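Local coordinates for hypothetical protein (PDB 2OQM), which is of unknown function but belongs to the DUF1993 family and is assigned to the DinB group of helical-bundle proteins, at residues Gln66-Leu69 with Ile70-Val73; Asp53-Val56 with Leu57-Arg61; Thr164-Gly167 with Ile168-Asn172; Ser100-Thr103 with Leu104-Arg108. One frame throughout, in Å; residues are numbered along the deposited sequence.

Interaction 1 of 4, residues Gln66-Leu69 with Ile70-Val73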
loop_
_atom_site.group_PDB
_atom_site.type_symbol
_atom_site.label_atom_id
_atom_site.label_comp_id
_atom_site.label_asym_id
_atom_site.label_seq_id
_atom_site.Cartn_x
_atom_site.Cartn_y
_atom_site.Cartn_z
ATOM N N GLN A 66 -6.638 -18.138 0.708
ATOM C CA GLN A 66 -6.544 -16.723 1.069
ATOM C C GLN A 66 -7.860 -16.241 1.690
ATOM O O GLN A 66 -8.937 -16.699 1.318
ATOM C CB GLN A 66 -6.146 -15.848 -0.129
ATOM C CG GLN A 66 -5.769 -14.459 0.337
ATOM C CD GLN A 66 -5.108 -13.591 -0.731
ATOM O OE1 GLN A 66 -3.967 -13.174 -0.579
ATOM N NE2 GLN A 66 -5.825 -13.279 -1.743
ATOM N N PHE A 67 -7.759 -15.370 2.692
ATOM C CA PHE A 67 -8.945 -14.791 3.390
ATOM C C PHE A 67 -9.911 -14.148 2.414
ATOM O O PHE A 67 -9.500 -13.535 1.466
ATOM C CB PHE A 67 -8.498 -13.723 4.367
ATOM C CG PHE A 67 -7.807 -14.238 5.582
ATOM C CD1 PHE A 67 -8.384 -15.173 6.372
ATOM C CD2 PHE A 67 -6.580 -13.705 5.964
ATOM C CE1 PHE A 67 -7.763 -15.602 7.507
ATOM C CE2 PHE A 67 -5.963 -14.133 7.144
ATOM C CZ PHE A 67 -6.544 -15.065 7.883
ATOM N N ASN A 68 -11.206 -14.305 2.667
ATOM C CA ASN A 68 -12.224 -13.773 1.802
ATOM C C ASN A 68 -12.464 -12.259 2.023
ATOM O O ASN A 68 -11.740 -11.610 2.781
ATOM C CB ASN A 68 -13.504 -14.572 1.922
ATOM C CG ASN A 68 -14.174 -14.402 3.285
ATOM O OD1 ASN A 68 -13.814 -13.515 4.063
ATOM N ND2 ASN A 68 -15.180 -15.230 3.548
ATOM N N LEU A 69 -13.414 -11.691 1.296
ATOM C CA LEU A 69 -13.582 -10.248 1.269
ATOM C C LEU A 69 -13.930 -9.686 2.653
ATOM O O LEU A 69 -13.396 -8.679 3.054
ATOM C CB LEU A 69 -14.619 -9.830 0.200
ATOM C CG LEU A 69 -14.959 -8.341 0.050
ATOM C CD1 LEU A 69 -13.673 -7.526 -0.303
ATOM C CD2 LEU A 69 -16.009 -8.210 -1.047
ATOM N N ILE A 70 -14.822 -10.363 3.372
ATOM C CA ILE A 70 -15.204 -9.951 4.728
ATOM C C ILE A 70 -13.923 -9.828 5.577
ATOM O O ILE A 70 -13.687 -8.834 6.269
ATOM C CB ILE A 70 -16.126 -10.966 5.357
ATOM C CG1 ILE A 70 -17.520 -10.916 4.738
ATOM C CG2 ILE A 70 -16.220 -10.691 6.888
ATOM C CD1 ILE A 70 -18.388 -12.217 4.934
ATOM N N ARG A 71 -13.058 -10.822 5.457
ATOM C CA ARG A 71 -11.838 -10.854 6.243
ATOM C C ARG A 71 -10.846 -9.788 5.868
ATOM O O ARG A 71 -10.229 -9.165 6.714
ATOM C CB ARG A 71 -11.164 -12.240 6.162
ATOM C CG ARG A 71 -11.898 -13.339 6.832
ATOM C CD ARG A 71 -11.812 -13.260 8.349
ATOM N NE ARG A 71 -10.501 -13.535 8.924
ATOM C CZ ARG A 71 -9.807 -12.720 9.738
ATOM N NH1 ARG A 71 -10.278 -11.516 10.092
ATOM N NH2 ARG A 71 -8.624 -13.126 10.229
ATOM N N GLN A 72 -10.697 -9.522 4.581
ATOM C CA GLN A 72 -9.834 -8.453 4.143
ATOM C C GLN A 72 -10.255 -7.132 4.773
ATOM O O GLN A 72 -9.377 -6.341 5.139
ATOM C CB GLN A 72 -9.854 -8.293 2.613
ATOM C CG GLN A 72 -9.368 -9.466 1.768
ATOM C CD GLN A 72 -7.931 -9.817 2.094
ATOM O OE1 GLN A 72 -7.127 -8.922 2.331
ATOM N NE2 GLN A 72 -7.598 -11.110 2.103
ATOM N N VAL A 73 -11.562 -6.861 4.819
ATOM C CA VAL A 73 -12.082 -5.593 5.360
ATOM C C VAL A 73 -11.773 -5.546 6.847
ATOM O O VAL A 73 -11.283 -4.526 7.351
ATOM C CB VAL A 73 -13.575 -5.410 5.071
ATOM C CG1 VAL A 73 -14.179 -4.216 5.818
ATOM C CG2 VAL A 73 -13.792 -5.272 3.509
#
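R71 holds its guanidinium over one face of the F67 ring, steeply tilted to it, CZ standing 4.4 Å from the ring centroid and displaced toward the rim. The two planes are about 70° apart, so this is a cation-pi contact rather than a flat stack; NH2 of R71 comes nearest CZ of F67, at 3.7 Å. Bends at chi2 and chi3 fold the arginine back over the ring, and closer to the backbone CB of F67 packs on CB of R71. N68 is the N-cap of the helix: with CG between its backbone N and carbonyl carbon (chi1 68°), OD1 takes the amide hydrogen of R71 N at 3.1 Å, nearly in line with the side-chain C=O. Q72 reaches back past this first turn, and its NE2 donates to O of F67 over 3.1 Å, almost straight at NE2 but from above the carbonyl plane. OE1 of Q72 is engaged by ND1 of H161, so both ends of the amide are used. A leucine at Q72 would probably leave the F67 carbonyl and H161 ND1 each short of a partner. Behind the cap, L69 lies against A165 and L169 of helix 146-172, V73 against L36 and F40 of helix 13-50, and I70 against L107 of helix 104-119.

Interaction 2 of 4, residues Asp53-Val56 with Leu57-Arg61. With FMT (formic acid), chain I.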
loop_
_atom_site.group_PDB
_atom_site.type_symbol
_atom_site.label_atom_id
_atom_site.label_comp_id
_atom_site.label_asym_id
_atom_site.label_seq_id
_atom_site.Cartn_x
_atom_site.Cartn_y
_atom_site.Cartn_z
ATOM N N ASP A 53 -26.150 -11.738 -5.586
ATOM C CA ASP A 53 -26.358 -11.725 -4.162
ATOM C C ASP A 53 -25.089 -11.171 -3.498
ATOM O O ASP A 53 -23.988 -11.637 -3.773
ATOM C CB ASP A 53 -26.612 -13.163 -3.757
ATOM C CG ASP A 53 -26.732 -13.344 -2.302
ATOM O OD1 ASP A 53 -26.723 -12.331 -1.589
ATOM O OD2 ASP A 53 -26.838 -14.530 -1.883
HETATM N N MSE A 54 -25.235 -10.163 -2.636
HETATM C CA MSE A 54 -24.062 -9.551 -1.972
HETATM C C MSE A 54 -23.242 -10.581 -1.156
HETATM O O MSE A 54 -22.024 -10.466 -1.030
HETATM C CB MSE A 54 -24.525 -8.398 -1.071
HETATM C CG MSE A 54 -23.458 -7.666 -0.290
HETATM SE SE MSE A 54 -21.974 -6.885 -1.360
HETATM C CE MSE A 54 -22.883 -5.663 -2.422
ATOM N N ASP A 55 -23.925 -11.564 -0.587
ATOM C CA ASP A 55 -23.295 -12.653 0.164
ATOM C C ASP A 55 -22.204 -13.362 -0.643
ATOM O O ASP A 55 -21.153 -13.776 -0.094
ATOM C CB ASP A 55 -24.370 -13.686 0.581
ATOM C CG ASP A 55 -23.915 -14.593 1.727
ATOM O OD1 ASP A 55 -23.448 -14.080 2.768
ATOM O OD2 ASP A 55 -24.031 -15.832 1.588
ATOM N N VAL A 56 -22.465 -13.523 -1.935
ATOM C CA VAL A 56 -21.555 -14.205 -2.849
ATOM C C VAL A 56 -20.255 -13.400 -2.943
ATOM O O VAL A 56 -19.196 -13.948 -2.757
ATOM C CB VAL A 56 -22.181 -14.411 -4.279
ATOM C CG1 VAL A 56 -21.120 -14.947 -5.283
ATOM C CG2 VAL A 56 -23.382 -15.386 -4.232
ATOM N N LEU A 57 -20.373 -12.075 -3.119
ATOM C CA LEU A 57 -19.225 -11.171 -3.136
ATOM C C LEU A 57 -18.462 -11.163 -1.818
ATOM O O LEU A 57 -17.226 -11.258 -1.806
ATOM C CB LEU A 57 -19.641 -9.711 -3.526
ATOM C CG LEU A 57 -20.276 -9.524 -4.908
ATOM C CD1 LEU A 57 -20.768 -8.094 -5.095
ATOM C CD2 LEU A 57 -19.280 -9.925 -6.040
ATOM N N LEU A 58 -19.182 -11.031 -0.713
ATOM C CA LEU A 58 -18.558 -11.000 0.615
ATOM C C LEU A 58 -17.796 -12.265 0.938
ATOM O O LEU A 58 -16.841 -12.203 1.684
ATOM C CB LEU A 58 -19.630 -10.787 1.696
ATOM C CG LEU A 58 -20.298 -9.391 1.741
ATOM C CD1 LEU A 58 -21.452 -9.358 2.798
ATOM C CD2 LEU A 58 -19.280 -8.301 2.009
ATOM N N ASN A 59 -18.211 -13.411 0.405
ATOM C CA ASN A 59 -17.488 -14.653 0.663
ATOM C C ASN A 59 -16.497 -15.043 -0.418
ATOM O O ASN A 59 -15.962 -16.126 -0.351
ATOM C CB ASN A 59 -18.463 -15.782 0.914
ATOM C CG ASN A 59 -19.144 -15.637 2.241
ATOM O OD1 ASN A 59 -18.580 -16.050 3.273
ATOM N ND2 ASN A 59 -20.302 -14.969 2.257
ATOM N N SER A 60 -16.281 -14.171 -1.401
ATOM C CA SER A 60 -15.380 -14.455 -2.502
ATOM C C SER A 60 -13.957 -14.166 -2.051
ATOM O O SER A 60 -13.742 -13.546 -1.029
ATOM C CB SER A 60 -15.754 -13.610 -3.730
ATOM O OG SER A 60 -15.081 -14.024 -4.921
ATOM N N ARG A 61 -13.021 -14.705 -2.807
ATOM C CA ARG A 61 -11.599 -14.662 -2.520
ATOM C C ARG A 61 -10.790 -14.890 -3.798
ATOM O O ARG A 61 -11.325 -15.383 -4.785
ATOM C CB ARG A 61 -11.227 -15.723 -1.531
ATOM C CG ARG A 61 -11.487 -17.123 -2.024
ATOM C CD ARG A 61 -11.359 -18.106 -0.898
ATOM N NE ARG A 61 -12.529 -18.179 -0.058
ATOM C CZ ARG A 61 -12.518 -18.166 1.261
ATOM N NH1 ARG A 61 -11.394 -18.003 1.937
ATOM N NH2 ARG A 61 -13.650 -18.300 1.885
HETATM C C FMT I . -15.811 -19.214 -1.744
HETATM O O1 FMT I . -16.128 -19.604 -0.607
HETATM O O2 FMT I . -15.011 -18.282 -1.945
HETATM O O HOH W 1 -21.622 -13.963 4.747
#
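N59 closes on the backbone of D55 with two donors: its ND2 reaches D55 O at 2.8 Å and its N reaches the same oxygen at 3.0 Å, from opposite faces of the carbonyl plane. The ND2 bond lies almost in the amide plane of N59. Tentatively, since D55 has two conformers, a water donates to D55 OD1 and accepts from ND2 of N59. Another flank is apolar. Selenomethionine M54, bent at chi2 and chi3 (56° and 62°), brings SE to 4.1 Å from CD1 of L57, and its CG lies equally far from CD1 of L58. One shell out, D53 caps the start, OD1 accepting from D55 N at 3.1 Å from above the carboxylate plane. Past the helix, R61 NE donates to O2 of a formic acid, probably from the crystallisation liquor, and R61 NH1 bonds to O of Q66; in one of its two conformers S60 OG bonds to N172 ND2. M54 and L57 rest on helix 13-50, and L58 on L107 of helix 104-119. This is a short helix between longer ones, with an aspartate N-cap at its start and an asparagine at its end whose two nitrogens share one carbonyl.

Interaction 3 of 4, residues Thr164-Gly167 with Ile168-Asn172. With EDO (1,2-ethanediol), chain T.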
loop_
_atom_site.group_PDB
_atom_site.type_symbol
_atom_site.label_atom_id
_atom_site.label_comp_id
_atom_site.label_asym_id
_atom_site.label_seq_id
_atom_site.Cartn_x
_atom_site.Cartn_y
_atom_site.Cartn_z
ATOM N N THR A 164 -6.479 -5.915 -1.940
ATOM C CA THR A 164 -6.946 -7.263 -2.139
ATOM C C THR A 164 -8.461 -7.259 -2.096
ATOM O O THR A 164 -9.070 -7.940 -2.885
ATOM C CB THR A 164 -6.372 -8.215 -1.070
ATOM O OG1 THR A 164 -4.946 -8.200 -1.153
ATOM C CG2 THR A 164 -6.867 -9.667 -1.302
ATOM N N ALA A 165 -9.080 -6.453 -1.216
ATOM C CA ALA A 165 -10.544 -6.301 -1.191
ATOM C C ALA A 165 -11.017 -5.766 -2.542
ATOM O O ALA A 165 -11.968 -6.271 -3.122
ATOM C CB ALA A 165 -10.967 -5.356 -0.073
ATOM N N TYR A 166 -10.339 -4.729 -3.027
ATOM C CA TYR A 166 -10.628 -4.178 -4.316
ATOM C C TYR A 166 -10.531 -5.222 -5.423
ATOM O O TYR A 166 -11.407 -5.328 -6.261
ATOM C CB TYR A 166 -9.670 -3.036 -4.551
ATOM C CG TYR A 166 -9.688 -2.342 -5.879
ATOM C CD1 TYR A 166 -9.123 -2.940 -7.014
ATOM C CD2 TYR A 166 -10.198 -1.006 -6.007
ATOM C CE1 TYR A 166 -9.160 -2.292 -8.236
ATOM C CE2 TYR A 166 -10.154 -0.352 -7.202
ATOM C CZ TYR A 166 -9.626 -0.980 -8.311
ATOM O OH TYR A 166 -9.565 -0.284 -9.496
ATOM N N GLY A 167 -9.443 -5.997 -5.427
ATOM C CA GLY A 167 -9.224 -7.051 -6.407
ATOM C C GLY A 167 -10.300 -8.130 -6.438
ATOM O O GLY A 167 -10.723 -8.592 -7.487
ATOM N N ILE A 168 -10.750 -8.539 -5.254
ATOM C CA ILE A 168 -11.836 -9.496 -5.180
ATOM C C ILE A 168 -13.058 -8.942 -5.917
ATOM O O ILE A 168 -13.686 -9.661 -6.697
ATOM C CB ILE A 168 -12.190 -9.910 -3.713
ATOM C CG1 ILE A 168 -11.028 -10.688 -3.090
ATOM C CG2 ILE A 168 -13.432 -10.814 -3.702
ATOM C CD1 ILE A 168 -11.125 -10.870 -1.576
ATOM N N LEU A 169 -13.411 -7.681 -5.656
ATOM C CA LEU A 169 -14.611 -7.098 -6.247
ATOM C C LEU A 169 -14.443 -6.951 -7.736
ATOM O O LEU A 169 -15.305 -7.305 -8.522
ATOM C CB LEU A 169 -14.918 -5.765 -5.615
ATOM C CG LEU A 169 -15.389 -5.911 -4.169
ATOM C CD1 LEU A 169 -15.377 -4.509 -3.492
ATOM C CD2 LEU A 169 -16.789 -6.574 -4.187
ATOM N N ARG A 170 -13.297 -6.452 -8.120
ATOM C CA ARG A 170 -12.975 -6.259 -9.530
ATOM C C ARG A 170 -13.029 -7.575 -10.315
ATOM O O ARG A 170 -13.613 -7.665 -11.402
ATOM C CB ARG A 170 -11.584 -5.638 -9.609
ATOM C CG ARG A 170 -11.176 -5.137 -10.952
ATOM C CD ARG A 170 -12.070 -4.023 -11.464
ATOM N NE ARG A 170 -11.725 -3.688 -12.837
ATOM C CZ ARG A 170 -10.796 -2.801 -13.190
ATOM N NH1 ARG A 170 -10.114 -2.112 -12.289
ATOM N NH2 ARG A 170 -10.554 -2.584 -14.474
ATOM N N HIS A 171 -12.467 -8.619 -9.737
ATOM C CA HIS A 171 -12.456 -9.957 -10.313
ATOM C C HIS A 171 -13.861 -10.482 -10.550
ATOM O O HIS A 171 -14.103 -11.205 -11.506
ATOM C CB HIS A 171 -11.638 -10.873 -9.368
ATOM C CG HIS A 171 -11.591 -12.321 -9.761
ATOM N ND1 HIS A 171 -10.936 -12.765 -10.882
ATOM C CD2 HIS A 171 -12.053 -13.430 -9.129
ATOM C CE1 HIS A 171 -11.042 -14.085 -10.960
ATOM N NE2 HIS A 171 -11.725 -14.517 -9.911
ATOM N N ASN A 172 -14.783 -10.143 -9.653
ATOM C CA ASN A 172 -16.173 -10.569 -9.733
ATOM C C ASN A 172 -17.021 -9.741 -10.690
ATOM O O ASN A 172 -18.146 -10.126 -10.979
ATOM C CB ASN A 172 -16.802 -10.570 -8.336
ATOM C CG ASN A 172 -16.593 -11.870 -7.626
ATOM O OD1 ASN A 172 -17.414 -12.769 -7.777
ATOM N ND2 ASN A 172 -15.472 -11.991 -6.848
HETATM C C1 EDO T . -11.489 -12.823 -15.418
HETATM O O1 EDO T . -10.186 -12.303 -15.201
HETATM C C2 EDO T . -12.370 -12.729 -14.153
HETATM O O2 EDO T . -13.056 -11.458 -14.071
HETATM O O HOH W 2 -7.911 -0.983 -11.720
#
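T164 O accepts from I168 N at 3.0 Å, and CG1 of I168 lies 3.4 Å from that same oxygen. OG1 of T164 is hydrogen-bonded to the F160 carbonyl one turn earlier. A165 O takes L169 N, with CG of L169 drawn in beside it. Y166 O receives R170 N at 2.9 Å, nearly in line with the carbonyl, and the two side chains run side by side in the same direction. CG of Y166 sits opposite the backbone N (chi1 176°), which carries the phenol toward the end of R170; in one of two R170 conformers ring and guanidinium planes are 68° apart, and Y166 OH lies at the guanidinium edge, 3.4 Å from R170 NH1. A water hydrogen-bonds to Y166 OH at 2.9 Å; its link to NH1 of that R170 conformer is too short and therefore doubtful. G167 O accepts H171 N at 2.8 Å, and CB of H171 presses on this oxygen at 3.1 Å. Beyond it, N172 turns back so that ND2 joins its own N on I168 O, approaching from the opposite face at 2.9 Å. The Y166 ring meets F160 of the second subunit edge-to-face, and H171 ND1 bonds to L62 O of that subunit. This is the last part of a long bundle helix, with A165 and L169 packed inward against L69 while Y166, R170 and H171 serve the subunit interface.

Interaction 4 of 4, residues Ser100-Thr103 with Leu104-Arg108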
loop_
_atom_site.group_PDB
_atom_site.type_symbol
_atom_site.label_atom_id
_atom_site.label_comp_id
_atom_site.label_asym_id
_atom_site.label_seq_id
_atom_site.Cartn_x
_atom_site.Cartn_y
_atom_site.Cartn_z
ATOM N N SER A 100 -17.243 -11.036 14.010
ATOM C CA SER A 100 -18.459 -11.805 13.772
ATOM C C SER A 100 -19.252 -11.368 12.535
ATOM O O SER A 100 -20.303 -11.946 12.247
ATOM C CB SER A 100 -19.365 -11.646 14.997
ATOM O OG SER A 100 -19.645 -10.252 15.211
ATOM N N GLU A 101 -18.789 -10.324 11.833
ATOM C CA GLU A 101 -19.575 -9.716 10.761
ATOM C C GLU A 101 -19.798 -10.680 9.611
ATOM O O GLU A 101 -18.875 -11.383 9.187
ATOM C CB GLU A 101 -18.864 -8.485 10.187
ATOM C CG GLU A 101 -18.732 -7.298 11.121
ATOM C CD GLU A 101 -17.471 -7.261 11.957
ATOM O OE1 GLU A 101 -16.713 -8.235 11.951
ATOM O OE2 GLU A 101 -17.268 -6.255 12.674
ATOM N N THR A 102 -21.015 -10.706 9.096
ATOM C CA THR A 102 -21.330 -11.520 7.930
ATOM C C THR A 102 -22.013 -10.731 6.825
ATOM O O THR A 102 -22.177 -11.240 5.717
ATOM C CB THR A 102 -22.214 -12.739 8.324
ATOM O OG1 THR A 102 -23.419 -12.298 8.959
ATOM C CG2 THR A 102 -21.483 -13.644 9.293
ATOM N N THR A 103 -22.408 -9.490 7.110
ATOM C CA THR A 103 -23.180 -8.711 6.174
ATOM C C THR A 103 -22.507 -7.397 5.867
ATOM O O THR A 103 -21.616 -6.945 6.598
ATOM C CB THR A 103 -24.565 -8.422 6.706
ATOM O OG1 THR A 103 -24.482 -7.450 7.774
ATOM C CG2 THR A 103 -25.247 -9.742 7.175
ATOM N N LEU A 104 -22.901 -6.804 4.745
ATOM C CA LEU A 104 -22.353 -5.502 4.346
ATOM C C LEU A 104 -22.661 -4.452 5.432
ATOM O O LEU A 104 -21.805 -3.656 5.767
ATOM C CB LEU A 104 -22.852 -5.059 2.946
ATOM C CG LEU A 104 -22.247 -3.745 2.398
ATOM C CD1 LEU A 104 -20.758 -3.696 2.540
ATOM C CD2 LEU A 104 -22.618 -3.521 0.943
ATOM N N ALA A 105 -23.856 -4.506 6.036
ATOM C CA ALA A 105 -24.204 -3.507 7.040
ATOM C C ALA A 105 -23.226 -3.543 8.194
ATOM O O ALA A 105 -22.759 -2.512 8.705
ATOM C CB ALA A 105 -25.651 -3.720 7.551
ATOM N N GLU A 106 -22.901 -4.759 8.599
ATOM C CA GLU A 106 -22.040 -4.960 9.725
ATOM C C GLU A 106 -20.633 -4.477 9.437
ATOM O O GLU A 106 -19.953 -3.982 10.304
ATOM C CB GLU A 106 -22.020 -6.424 10.053
ATOM C CG GLU A 106 -23.373 -6.900 10.602
ATOM C CD GLU A 106 -23.406 -8.401 10.836
ATOM O OE1 GLU A 106 -22.742 -9.149 10.088
ATOM O OE2 GLU A 106 -24.104 -8.820 11.779
ATOM N N LEU A 107 -20.171 -4.695 8.217
ATOM C CA LEU A 107 -18.869 -4.217 7.789
ATOM C C LEU A 107 -18.844 -2.720 7.726
ATOM O O LEU A 107 -17.877 -2.120 8.151
ATOM C CB LEU A 107 -18.485 -4.808 6.429
ATOM C CG LEU A 107 -18.138 -6.291 6.396
ATOM C CD1 LEU A 107 -17.780 -6.684 4.977
ATOM C CD2 LEU A 107 -16.979 -6.662 7.394
ATOM N N ARG A 108 -19.919 -2.094 7.231
ATOM C CA ARG A 108 -19.983 -0.624 7.240
ATOM C C ARG A 108 -19.918 -0.079 8.665
ATOM O O ARG A 108 -19.281 0.948 8.905
ATOM C CB ARG A 108 -21.265 -0.118 6.623
ATOM C CG ARG A 108 -21.472 -0.569 5.229
ATOM C CD ARG A 108 -21.161 0.483 4.245
ATOM N NE ARG A 108 -21.957 0.357 3.013
ATOM C CZ ARG A 108 -21.539 0.811 1.843
ATOM N NH1 ARG A 108 -20.351 1.399 1.720
ATOM N NH2 ARG A 108 -22.299 0.646 0.789
HETATM O O HOH W 3 -19.148 -4.472 13.199
#
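E106 points its carboxylate back over the loop before its own helix, running beside T102 in the same direction and crossing T103 at a slant. The chain is extended beyond CG (chi2 176°), long enough for OE1 to meet two backbone amides. T102 N meets E106 OE1 nearly along its C-O axis, at a modelled 2.5 Å that is too short and so doubtful in length, whereas T103 N meets E106 OE1 at 3.0 Å, on the anti side and 32° out of the carboxylate plane. T103 answers in the other direction: its OG1 accepts from E106 N at 3.2 Å, completing a capping box, and the same oxygen lies 3.1 Å from CG of E106. E101 crosses E106 obliquely, and the side chains touch through carbon, CG of E101 lying 3.6 Å from CB of E106. The carboxylate of E101 turns elsewhere: E101 OE1 meets R110 in a salt bridge and Q74 in a hydrogen bond, and a water bridges E101 OE2 to the E106 carbonyl. CD2 of L107 fits against CB of E101 at 3.8 Å, on the flank facing I70 and V73. An alanine at E106 would probably leave the T102 and T103 amides without their shared acceptor and half of the capping box undone. Two N-H groups converging on OE1, at the positive helix end, would be expected to stabilise this glutamate's charged form.

Interactions 1 and 3 are buried, interaction 2 partly so, and interaction 4 lies at the surface. Interactions 1 and 4 are helix starts, capped by asparagine and threonine; interaction 2 takes in a whole short helix, from its aspartate cap to its exit. Surface interaction 4 relies on a carboxylate gripping loop amides, interaction 1 sets cation-pi and amide bonds over a buried apolar side, and interaction 3 combines backbone bonds with polar groups facing the second subunit. Interactions 1 and 3 join helices 69-87 and 146-172; interactions 2 and 4 join helices 54-58 and 104-119, L58 CD1 lying on L104 N. I70 CG2 meets E101 O between interactions 1 and 4, whereas interactions 3 and 4 do not touch.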